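Local structure of SusD homolog (Bacteroides thetaiotaomicron, 4MRU) at residues Phe58-Thr63 / Lys256-Gly261; Ile264-Asn269 / Ser379-Pro384; Gly293-Ile298 / Tyr388-Pro393; Thr309-Arg314 / Asp383-Tyr388. The protein probably binds mucin O-glycans as a SusD-like outer-membrane lipoprotein built on a helical, TPR-like scaffold, and also binds magnesium. All coordinates share one frame; numbering follows the deposited sequence. Where two conformers were deposited one is given.

Contact 1: residues Phe58-Thr63 / Lys256-Gly261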
# COMPACT_ATOMS: atom_id res chain seq x y z
N PHE A 58 -5.43 -6.84 -8.64
CA PHE A 58 -6.37 -7.96 -8.56
C PHE A 58 -7.76 -7.54 -8.95
O PHE A 58 -8.18 -6.41 -8.72
CB PHE A 58 -6.53 -8.53 -7.15
CG PHE A 58 -5.26 -8.92 -6.50
CD1 PHE A 58 -4.46 -9.88 -7.06
CD2 PHE A 58 -4.85 -8.28 -5.36
CE1 PHE A 58 -3.27 -10.22 -6.48
CE2 PHE A 58 -3.64 -8.61 -4.79
CZ PHE A 58 -2.85 -9.56 -5.36
N GLY A 59 -8.48 -8.50 -9.51
CA GLY A 59 -9.92 -8.38 -9.71
C GLY A 59 -10.64 -9.60 -9.07
O GLY A 59 -10.03 -10.64 -8.77
N GLU A 60 -11.93 -9.43 -8.93
CA GLU A 60 -12.79 -10.35 -8.23
C GLU A 60 -13.32 -11.34 -9.27
O GLU A 60 -13.71 -10.99 -10.37
CB GLU A 60 -13.92 -9.59 -7.52
CG GLU A 60 -13.50 -8.39 -6.64
CD GLU A 60 -13.78 -7.04 -7.24
OE1 GLU A 60 -13.73 -6.93 -8.48
OE2 GLU A 60 -14.02 -6.07 -6.47
N THR A 61 -13.31 -12.60 -8.91
CA THR A 61 -13.77 -13.67 -9.80
C THR A 61 -15.23 -13.95 -9.71
O THR A 61 -15.79 -14.65 -10.57
CB THR A 61 -13.09 -15.01 -9.43
OG1 THR A 61 -13.39 -15.32 -8.06
CG2 THR A 61 -11.62 -14.92 -9.63
N ARG A 62 -15.90 -13.39 -8.70
CA ARG A 62 -17.29 -13.77 -8.45
C ARG A 62 -18.26 -12.90 -9.25
O ARG A 62 -18.54 -11.76 -8.87
CB ARG A 62 -17.61 -13.72 -6.95
CG ARG A 62 -16.74 -14.70 -6.15
CD ARG A 62 -16.97 -16.15 -6.60
NE ARG A 62 -16.00 -17.06 -6.02
CZ ARG A 62 -15.87 -18.34 -6.33
NH1 ARG A 62 -16.68 -18.90 -7.26
NH2 ARG A 62 -14.93 -19.07 -5.71
N THR A 63 -18.81 -13.49 -10.32
CA THR A 63 -19.63 -12.76 -11.32
C THR A 63 -20.98 -12.37 -10.78
O THR A 63 -21.63 -11.47 -11.32
CB THR A 63 -19.82 -13.59 -12.60
OG1 THR A 63 -20.41 -14.87 -12.28
CG2 THR A 63 -18.47 -13.79 -13.26
N LYS A 256 -10.53 -18.80 -3.91
CA LYS A 256 -10.35 -18.43 -5.32
C LYS A 256 -11.27 -17.26 -5.74
O LYS A 256 -11.84 -17.28 -6.82
CB LYS A 256 -10.57 -19.67 -6.22
CG LYS A 256 -9.74 -20.88 -5.77
CD LYS A 256 -9.90 -22.06 -6.71
CE LYS A 256 -9.45 -23.33 -6.03
NZ LYS A 256 -9.30 -24.44 -7.01
N ASP A 257 -11.38 -16.26 -4.85
CA ASP A 257 -12.22 -15.10 -5.06
C ASP A 257 -11.51 -13.97 -5.86
O ASP A 257 -12.15 -13.01 -6.24
CB ASP A 257 -12.67 -14.51 -3.72
CG ASP A 257 -13.82 -15.26 -3.08
OD1 ASP A 257 -14.37 -16.21 -3.68
OD2 ASP A 257 -14.16 -14.89 -1.94
N TYR A 258 -10.21 -14.08 -6.08
CA TYR A 258 -9.44 -13.04 -6.77
C TYR A 258 -8.45 -13.63 -7.74
O TYR A 258 -7.83 -14.69 -7.48
CB TYR A 258 -8.67 -12.12 -5.76
CG TYR A 258 -9.61 -11.63 -4.71
CD1 TYR A 258 -10.43 -10.55 -4.95
CD2 TYR A 258 -9.82 -12.37 -3.53
CE1 TYR A 258 -11.40 -10.15 -4.01
CE2 TYR A 258 -10.80 -11.98 -2.60
CZ TYR A 258 -11.56 -10.88 -2.87
OH TYR A 258 -12.54 -10.54 -1.99
N ARG A 259 -8.24 -12.92 -8.85
CA ARG A 259 -7.15 -13.25 -9.75
C ARG A 259 -6.42 -11.96 -10.10
O ARG A 259 -6.87 -10.86 -9.80
CB ARG A 259 -7.64 -13.99 -11.01
CG ARG A 259 -8.20 -15.39 -10.80
CD ARG A 259 -7.06 -16.28 -10.43
NE ARG A 259 -7.34 -17.68 -10.08
CZ ARG A 259 -7.32 -18.19 -8.85
NH1 ARG A 259 -7.21 -17.43 -7.77
NH2 ARG A 259 -7.43 -19.50 -8.70
N VAL A 260 -5.30 -12.12 -10.75
CA VAL A 260 -4.45 -11.01 -11.08
C VAL A 260 -5.09 -10.11 -12.13
O VAL A 260 -5.72 -10.56 -13.08
CB VAL A 260 -3.06 -11.52 -11.56
CG1 VAL A 260 -2.16 -10.36 -11.91
CG2 VAL A 260 -2.43 -12.36 -10.48
N GLY A 261 -4.89 -8.80 -11.94
CA GLY A 261 -5.43 -7.79 -12.79
C GLY A 261 -4.66 -7.55 -14.08
O GLY A 261 -3.47 -7.89 -14.19
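Thr61 has chi1 at 58°, which sets OG1 between its own backbone N and carbonyl carbon and sends CG2 anti to that carbonyl. From this crowded position Thr61 OG1 donates to Lys256 O at 2.8 Å, in the carbonyl plane and on a lone pair, while Thr61 CG2 rests 3.6 Å from CG of Arg259. Arg62 turns CG anti to its carbonyl and bends again at chi2 (-61°), and the fold of the chain swings NE onto Asp257 OD1 at 3.0 Å. This salt bridge is nearly straight, with an N-H...O angle of 168°. OD1 lies at the guanidinium edge, yet the two flat groups stand almost perpendicular and NE meets the carboxylate from above its plane, so the salt bridge rests on one N-H...O bond rather than a bidentate pair.

Beside these side chains, strands 58-60 and 258-260 form a two-stranded antiparallel ladder. Gly59 and Arg259 are the hydrogen-bonded pair, each N donating to the other's O at 2.9 Å, close to the C=O axis. Beyond the strand end Thr61 N continues the series to Asp257 O, coming from above the carbonyl plane. Glu60 and Tyr258 share one face of the ladder, where CG of Glu60 lies 3.8 Å from CE1 of the Tyr258 ring; the Glu60 carboxylate reaches on to Ser70.

Arg62 is further held by Asp304, through NH1, and by Trp255 O, through NH2. With two carboxylates beside it the guanidinium is expected to stay charged, and pairing with it would favour the ionised form of Asp257.

Contact 2: residues Ile264-Asn269 / Ser379-Pro384. With EDO (1,2-ethanediol), chain I.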
# COMPACT_ATOMS: atom_id res chain seq x y z
N ILE A 264 -1.12 -4.93 -14.09
CA ILE A 264 0.22 -5.40 -13.72
C ILE A 264 0.76 -6.42 -14.75
O ILE A 264 1.95 -6.42 -15.07
CB ILE A 264 0.27 -5.96 -12.29
CG1 ILE A 264 1.75 -6.18 -11.91
CG2 ILE A 264 -0.57 -7.23 -12.15
CD1 ILE A 264 2.00 -6.25 -10.44
N ILE A 265 -0.12 -7.22 -15.34
CA ILE A 265 0.29 -8.11 -16.42
C ILE A 265 0.70 -7.37 -17.72
O ILE A 265 1.66 -7.77 -18.38
CB ILE A 265 -0.81 -9.13 -16.73
CG1 ILE A 265 -1.09 -9.99 -15.50
CG2 ILE A 265 -0.42 -10.02 -17.89
CD1 ILE A 265 0.02 -10.94 -15.14
N CYS A 266 -0.01 -6.30 -18.09
CA CYS A 266 0.36 -5.51 -19.26
C CYS A 266 1.76 -4.95 -19.15
O CYS A 266 2.55 -5.04 -20.10
CB CYS A 266 -0.60 -4.32 -19.46
SG CYS A 266 -2.19 -4.81 -20.11
N TYR A 267 2.08 -4.36 -18.00
CA TYR A 267 3.40 -3.85 -17.81
C TYR A 267 4.45 -4.98 -17.78
O TYR A 267 5.43 -4.91 -18.49
CB TYR A 267 3.52 -3.07 -16.50
CG TYR A 267 2.92 -1.69 -16.53
CD1 TYR A 267 1.55 -1.48 -16.38
CD2 TYR A 267 3.75 -0.56 -16.70
CE1 TYR A 267 1.02 -0.21 -16.37
CE2 TYR A 267 3.21 0.70 -16.72
CZ TYR A 267 1.87 0.89 -16.56
OH TYR A 267 1.40 2.17 -16.56
N MSE A 268 4.23 -6.01 -16.97
CA MSE A 268 5.29 -7.03 -16.72
C MSE A 268 5.44 -7.96 -17.92
O MSE A 268 6.57 -8.41 -18.19
CB MSE A 268 5.02 -7.81 -15.44
CG MSE A 268 5.35 -6.96 -14.22
SE MSE A 268 4.94 -7.90 -12.56
CE MSE A 268 6.71 -8.85 -12.32
N ASN A 269 4.39 -8.26 -18.66
CA ASN A 269 4.55 -8.97 -19.96
C ASN A 269 5.24 -8.09 -21.01
O ASN A 269 6.07 -8.56 -21.76
CB ASN A 269 3.24 -9.49 -20.54
CG ASN A 269 2.76 -10.76 -19.87
OD1 ASN A 269 3.44 -11.39 -19.04
ND2 ASN A 269 1.59 -11.17 -20.25
N SER A 379 2.48 -3.70 -22.55
CA SER A 379 1.72 -4.28 -23.65
C SER A 379 0.29 -3.74 -23.70
O SER A 379 -0.27 -3.28 -22.69
CB SER A 379 1.69 -5.79 -23.52
OG SER A 379 2.92 -6.33 -23.90
N GLY A 380 -0.31 -3.84 -24.87
CA GLY A 380 -1.76 -3.74 -24.98
C GLY A 380 -2.41 -4.89 -24.20
O GLY A 380 -1.80 -5.92 -23.96
N TYR A 381 -3.66 -4.72 -23.79
CA TYR A 381 -4.36 -5.78 -23.05
C TYR A 381 -5.17 -6.69 -23.96
O TYR A 381 -6.16 -6.26 -24.56
CB TYR A 381 -5.28 -5.21 -21.99
CG TYR A 381 -6.05 -6.32 -21.30
CD1 TYR A 381 -5.41 -7.37 -20.70
CD2 TYR A 381 -7.43 -6.28 -21.22
CE1 TYR A 381 -6.11 -8.40 -20.08
CE2 TYR A 381 -8.14 -7.30 -20.63
CZ TYR A 381 -7.49 -8.36 -20.05
OH TYR A 381 -8.25 -9.33 -19.43
N THR A 382 -4.78 -7.95 -24.09
CA THR A 382 -5.63 -8.93 -24.81
C THR A 382 -6.31 -9.82 -23.80
O THR A 382 -5.65 -10.60 -23.11
CB THR A 382 -4.81 -9.77 -25.81
OG1 THR A 382 -4.16 -8.88 -26.73
CG2 THR A 382 -5.71 -10.72 -26.59
N ASP A 383 -7.63 -9.69 -23.69
CA ASP A 383 -8.43 -10.55 -22.81
C ASP A 383 -8.51 -11.93 -23.45
O ASP A 383 -9.07 -12.06 -24.53
CB ASP A 383 -9.79 -9.93 -22.64
CG ASP A 383 -10.71 -10.72 -21.70
OD1 ASP A 383 -10.30 -11.79 -21.19
OD2 ASP A 383 -11.88 -10.26 -21.53
N PRO A 384 -7.96 -12.96 -22.81
CA PRO A 384 -8.06 -14.29 -23.41
C PRO A 384 -9.51 -14.75 -23.60
O PRO A 384 -9.76 -15.59 -24.45
CB PRO A 384 -7.35 -15.21 -22.39
CG PRO A 384 -7.51 -14.46 -21.06
CD PRO A 384 -7.31 -13.02 -21.48
C1 EDO I . -0.29 -8.39 -21.96
O1 EDO I . 0.26 -9.61 -22.48
C2 EDO I . -1.77 -8.53 -21.64
O2 EDO I . -2.61 -8.92 -22.77
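Helix 262-270 is joined here to the irregular segment 379-384 by one backbone hydrogen bond and a Cys sulfur-aromatic contact. Ser379 N donates to Cys266 O at 2.8 Å, nearly straight at 169° but from above the carbonyl plane rather than along a lone pair. Cys266 carries SG anti to its carbonyl carbon, and this sulfur packs 3.6 Å from CB of Tyr381. Cys266 SG lies 5.3 Å from the centroid of the Tyr381 ring, which it meets obliquely, 69° off the normal.

A molecule of 1,2-ethanediol, probably from the crystallisation liquor, lies between helix and loop and touches both. Asn269 ND2 donates to O1 of the diol at 3.0 Å. C1 of the diol lies 3.6 Å from CB of Ser379. At the other end of the small molecule, Thr382 N donates to diol O2 at 2.7 Å.

Further partners position these groups. The Asn269 amide is shared with Tyr291 O, through ND2, while its OD1 accepts from Arg276. The opposite flank of the helix packs on helix 408-423, where Tyr267 meets Trp420 edge-to-face. In the loop, the backbone of Tyr381 is hydrogen-bonded to Thr390. The Tyr381 side chain leaves with CG anti to its backbone N (chi1 177°), and its hydroxyl is hydrogen-bonded to Gly293 O, which ties down the far end of the ring. Over the centre of one face of the Tyr381 ring sits the backbone N of Asp383, 3.8 Å above the plane.

Contact 3: residues Gly293-Ile298 / Tyr388-Pro393. With EDO (1,2-ethanediol), chain K.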
# COMPACT_ATOMS: atom_id res chain seq x y z
N GLY A 293 -4.13 -11.58 -17.23
CA GLY A 293 -4.77 -10.73 -16.25
C GLY A 293 -6.19 -10.44 -16.62
O GLY A 293 -6.53 -10.47 -17.80
N MSE A 294 -7.01 -10.20 -15.59
CA MSE A 294 -8.42 -9.90 -15.74
C MSE A 294 -8.63 -8.40 -15.71
O MSE A 294 -8.05 -7.69 -14.88
CB MSE A 294 -9.17 -10.59 -14.59
CG MSE A 294 -10.69 -10.45 -14.62
SE MSE A 294 -11.45 -10.52 -12.78
CE MSE A 294 -10.47 -12.07 -12.12
N ARG A 295 -9.48 -7.90 -16.58
CA ARG A 295 -9.82 -6.48 -16.57
C ARG A 295 -10.47 -6.13 -15.25
O ARG A 295 -11.39 -6.79 -14.83
CB ARG A 295 -10.74 -6.12 -17.73
CG ARG A 295 -10.99 -4.61 -17.92
CD ARG A 295 -9.79 -3.89 -18.52
NE ARG A 295 -10.11 -2.51 -18.66
CZ ARG A 295 -10.70 -1.98 -19.72
NH1 ARG A 295 -10.99 -2.73 -20.82
NH2 ARG A 295 -11.01 -0.70 -19.70
N ILE A 296 -10.00 -5.07 -14.61
CA ILE A 296 -10.60 -4.62 -13.34
C ILE A 296 -11.73 -3.62 -13.59
O ILE A 296 -11.56 -2.68 -14.34
CB ILE A 296 -9.54 -3.99 -12.43
CG1 ILE A 296 -8.53 -5.06 -12.05
CG2 ILE A 296 -10.18 -3.36 -11.18
CD1 ILE A 296 -7.28 -4.52 -11.42
N GLY A 297 -12.87 -3.86 -12.94
CA GLY A 297 -14.06 -3.03 -13.10
C GLY A 297 -15.02 -3.42 -14.22
O GLY A 297 -15.32 -2.63 -15.12
N ILE A 298 -15.53 -4.64 -14.12
CA ILE A 298 -16.35 -5.24 -15.10
C ILE A 298 -17.48 -6.03 -14.42
O ILE A 298 -17.38 -6.27 -13.24
CB ILE A 298 -15.55 -6.25 -15.94
CG1 ILE A 298 -14.98 -7.35 -15.05
CG2 ILE A 298 -14.45 -5.53 -16.73
CD1 ILE A 298 -14.42 -8.54 -15.80
N TYR A 388 -12.88 -7.82 -22.81
CA TYR A 388 -12.46 -6.48 -22.32
C TYR A 388 -11.07 -6.03 -22.82
O TYR A 388 -10.36 -5.26 -22.15
CB TYR A 388 -12.53 -6.44 -20.81
CG TYR A 388 -13.88 -6.80 -20.27
CD1 TYR A 388 -14.97 -5.96 -20.45
CD2 TYR A 388 -14.10 -8.00 -19.63
CE1 TYR A 388 -16.24 -6.31 -20.00
CE2 TYR A 388 -15.35 -8.36 -19.17
CZ TYR A 388 -16.42 -7.50 -19.34
OH TYR A 388 -17.67 -7.84 -18.87
N SER A 389 -10.70 -6.51 -24.01
CA SER A 389 -9.42 -6.14 -24.60
C SER A 389 -9.34 -4.66 -24.79
O SER A 389 -10.34 -4.01 -25.08
CB SER A 389 -9.22 -6.82 -25.94
OG SER A 389 -9.12 -8.22 -25.72
N THR A 390 -8.14 -4.10 -24.62
CA THR A 390 -8.00 -2.66 -24.80
C THR A 390 -6.54 -2.30 -25.06
O THR A 390 -5.64 -3.16 -24.98
CB THR A 390 -8.61 -1.89 -23.57
OG1 THR A 390 -8.87 -0.54 -23.94
CG2 THR A 390 -7.70 -1.86 -22.41
N GLY A 391 -6.31 -1.03 -25.37
CA GLY A 391 -4.96 -0.55 -25.61
C GLY A 391 -4.09 -0.51 -24.38
O GLY A 391 -4.54 -0.67 -23.25
N SER A 392 -2.80 -0.32 -24.59
CA SER A 392 -1.85 -0.27 -23.55
C SER A 392 -2.14 0.87 -22.57
O SER A 392 -2.51 1.94 -22.96
CB SER A 392 -0.46 -0.04 -24.17
OG SER A 392 0.47 0.10 -23.13
N PRO A 393 -1.85 0.67 -21.27
CA PRO A 393 -2.06 1.73 -20.29
C PRO A 393 -1.02 2.85 -20.31
O PRO A 393 -1.31 3.94 -19.81
CB PRO A 393 -1.97 0.99 -18.95
CG PRO A 393 -1.11 -0.20 -19.24
CD PRO A 393 -1.44 -0.60 -20.65
C1 EDO K . -14.95 -1.67 -22.80
O1 EDO K . -14.50 -0.30 -22.99
C2 EDO K . -13.99 -2.80 -23.25
O2 EDO K . -12.59 -2.41 -23.37
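Tyr388 starts the second segment with CG anti to its carbonyl carbon (chi1 -56°), a turn that lays its ring flat against Ile298. CG2 of Ile298 stands 3.6 Å from the centroid of the Tyr388 ring and only 1° off the normal, a nearly ideal CH-pi contact over the face. The isoleucine has CG1 in the crowded position between N and carbonyl carbon; from there the chain carries on extended, and Ile298 CD1 reaches the rim of the ring at Tyr388 CE2, 3.5 Å away. At the base of the ring, CB of Tyr388 packs 3.6 Å from CB of Arg295.

The carbonyl of Tyr388 takes the arginine's charged end. Arg295, bent at chi2 (75°), directs NH1 to Tyr388 O at 2.9 Å, with the oxygen in the guanidinium plane but the donor above the carbonyl plane. Arg295 NH1 also donates to O2 of a 1,2-ethanediol molecule at 3.0 Å, and the carbonyl of Ser389 is a weak partner of the same diol oxygen. Thr390 then places CG2 over one face of the guanidinium, 4.0 Å from Arg295 CZ and offset toward the rim.

Both segments are irregular loops, and one side chain spans three chain regions: NH1 and NH2 of Arg295 are met by main-chain carbonyl oxygens, Tyr388 O and Pro444 O, whose dipoles would be expected to stabilise the positive charge.

Contact 4: residues Thr309-Arg314 / Asp383-Tyr388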
# COMPACT_ATOMS: atom_id res chain seq x y z
N THR A 309 -10.18 -19.92 -13.77
CA THR A 309 -9.22 -20.75 -14.54
C THR A 309 -8.56 -20.02 -15.72
O THR A 309 -7.54 -20.48 -16.20
CB THR A 309 -9.88 -22.03 -15.07
OG1 THR A 309 -11.00 -21.70 -15.90
CG2 THR A 309 -10.36 -22.96 -13.89
N SER A 310 -9.10 -18.90 -16.17
CA SER A 310 -8.57 -18.25 -17.38
C SER A 310 -7.53 -17.18 -17.11
O SER A 310 -6.94 -16.63 -18.05
CB SER A 310 -9.72 -17.62 -18.15
OG SER A 310 -10.64 -18.63 -18.51
N TYR A 311 -7.36 -16.82 -15.84
CA TYR A 311 -6.45 -15.76 -15.44
C TYR A 311 -5.48 -16.26 -14.38
O TYR A 311 -5.80 -17.11 -13.58
CB TYR A 311 -7.24 -14.55 -14.91
CG TYR A 311 -8.21 -14.08 -15.94
CD1 TYR A 311 -7.78 -13.35 -17.04
CD2 TYR A 311 -9.56 -14.34 -15.81
CE1 TYR A 311 -8.67 -12.94 -18.02
CE2 TYR A 311 -10.46 -13.94 -16.77
CZ TYR A 311 -10.01 -13.24 -17.89
OH TYR A 311 -10.91 -12.84 -18.86
N SER A 312 -4.28 -15.70 -14.41
CA SER A 312 -3.24 -16.01 -13.44
C SER A 312 -3.72 -15.69 -12.02
O SER A 312 -4.45 -14.73 -11.81
CB SER A 312 -1.98 -15.19 -13.75
OG SER A 312 -1.39 -15.60 -14.95
N ASN A 313 -3.22 -16.48 -11.07
CA ASN A 313 -3.28 -16.18 -9.64
C ASN A 313 -1.98 -15.56 -9.19
O ASN A 313 -0.98 -15.64 -9.88
CB ASN A 313 -3.50 -17.49 -8.87
CG ASN A 313 -3.95 -17.28 -7.43
OD1 ASN A 313 -4.13 -16.17 -6.96
ND2 ASN A 313 -4.09 -18.37 -6.73
N ARG A 314 -1.98 -14.91 -8.03
CA ARG A 314 -0.71 -14.70 -7.40
C ARG A 314 -0.13 -16.04 -6.96
O ARG A 314 -0.85 -16.97 -6.74
CB ARG A 314 -0.81 -13.69 -6.23
CG ARG A 314 -1.62 -14.09 -5.06
CD ARG A 314 -1.62 -12.93 -4.03
NE ARG A 314 -0.38 -12.91 -3.25
CZ ARG A 314 -0.28 -12.45 -2.00
NH1 ARG A 314 -1.32 -11.90 -1.38
NH2 ARG A 314 0.86 -12.53 -1.37
N ASP A 383 -7.63 -9.69 -23.69
CA ASP A 383 -8.43 -10.55 -22.81
C ASP A 383 -8.51 -11.93 -23.45
O ASP A 383 -9.07 -12.06 -24.53
CB ASP A 383 -9.79 -9.93 -22.64
CG ASP A 383 -10.71 -10.72 -21.70
OD1 ASP A 383 -10.30 -11.79 -21.19
OD2 ASP A 383 -11.88 -10.26 -21.53
N PRO A 384 -7.96 -12.96 -22.81
CA PRO A 384 -8.06 -14.29 -23.41
C PRO A 384 -9.51 -14.75 -23.60
O PRO A 384 -9.76 -15.59 -24.45
CB PRO A 384 -7.35 -15.21 -22.39
CG PRO A 384 -7.51 -14.46 -21.06
CD PRO A 384 -7.31 -13.02 -21.48
N LEU A 385 -10.48 -14.18 -22.87
CA LEU A 385 -11.91 -14.50 -23.12
C LEU A 385 -12.58 -13.56 -24.12
O LEU A 385 -13.75 -13.72 -24.43
CB LEU A 385 -12.69 -14.54 -21.79
CG LEU A 385 -12.17 -15.62 -20.83
CD1 LEU A 385 -13.00 -15.62 -19.56
CD2 LEU A 385 -12.20 -17.01 -21.45
N GLY A 386 -11.83 -12.58 -24.60
CA GLY A 386 -12.29 -11.74 -25.71
C GLY A 386 -13.25 -10.60 -25.37
O GLY A 386 -13.73 -9.92 -26.27
N SER A 387 -13.52 -10.36 -24.09
CA SER A 387 -14.54 -9.39 -23.69
C SER A 387 -14.05 -7.97 -23.43
O SER A 387 -14.78 -7.03 -23.69
CB SER A 387 -15.24 -9.83 -22.40
OG SER A 387 -15.88 -11.06 -22.54
N TYR A 388 -12.88 -7.82 -22.81
CA TYR A 388 -12.46 -6.48 -22.32
C TYR A 388 -11.07 -6.03 -22.82
O TYR A 388 -10.36 -5.26 -22.15
CB TYR A 388 -12.53 -6.44 -20.81
CG TYR A 388 -13.88 -6.80 -20.27
CD1 TYR A 388 -14.97 -5.96 -20.45
CD2 TYR A 388 -14.10 -8.00 -19.63
CE1 TYR A 388 -16.24 -6.31 -20.00
CE2 TYR A 388 -15.35 -8.36 -19.17
CZ TYR A 388 -16.42 -7.50 -19.34
OH TYR A 388 -17.67 -7.84 -18.87
O HOH W 1 -13.16 -11.22 -19.22
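An Asx turn overlapping a type I beta turn, Asp383 to Gly386, forms the receiving side of this contact between two loops. Tyr311, from the loop following helix 304-309, points its hydroxyl into the turn: OH donates to Asp383 OD1 at 2.6 Å, a short bond in which OD1 lies near the plane of the ring. The ring and carboxylate planes are 38° apart, and the hydroxyl approaches from above the carboxylate plane.

Asp383 extends its carboxylate with CG anti to the backbone N (chi1 -178°), and both oxygens are heavily used. Asp383 OD1 also accepts from Leu385 N at 2.9 Å, the bond that defines the Asx turn. OD2 gathers the N-H groups of Ser387 and Tyr388, the latter on its anti lone pair. Three backbone N-H groups and the phenol hydroxyl, besides a water, hold the carboxylate, and would be expected to stabilise its negative charge.

Apolar atoms pack on the outer end of the Tyr311 ring. CG of Pro384 lies 3.6 Å from CE1 of Tyr311, and CD1 of Leu385 approaches the Tyr311 hydroxyl oxygen at 3.5 Å. The other methyl, CD2, packs against OG of Ser310, which is bonded to Asp306 O; nearby, Gln288 holds the Ser310 carbonyl. The water closes the group, donating 2.8 Å bonds both to Tyr311 OH and to Asp383 OD2, so it bridges the phenol to the second carboxylate oxygen.

Overall arrangement
All four contacts lie on the same side of the chain's centre in a largely helical fold, their centres 8 to 16 Å apart. Contact 1 closes first along the chain; contacts 2 and 3 then interleave, and contact 4 is nested within the loop closed by contact 3. The long loop between helices 368-371 and 408-423 supplies the second segment of contacts 2, 3 and 4; contacts 2 and 4 share Asp383 and Pro384, contacts 3 and 4 Tyr388. Strand 258-260 runs on into helix 262-270, linking contacts 1 and 2, while Val260 probably hydrogen-bonds to Met294 and Ser312. Together they join loop 372-407 to region 256-314 and that region to strand 58-60, away from the magnesium-binding residue Asn373.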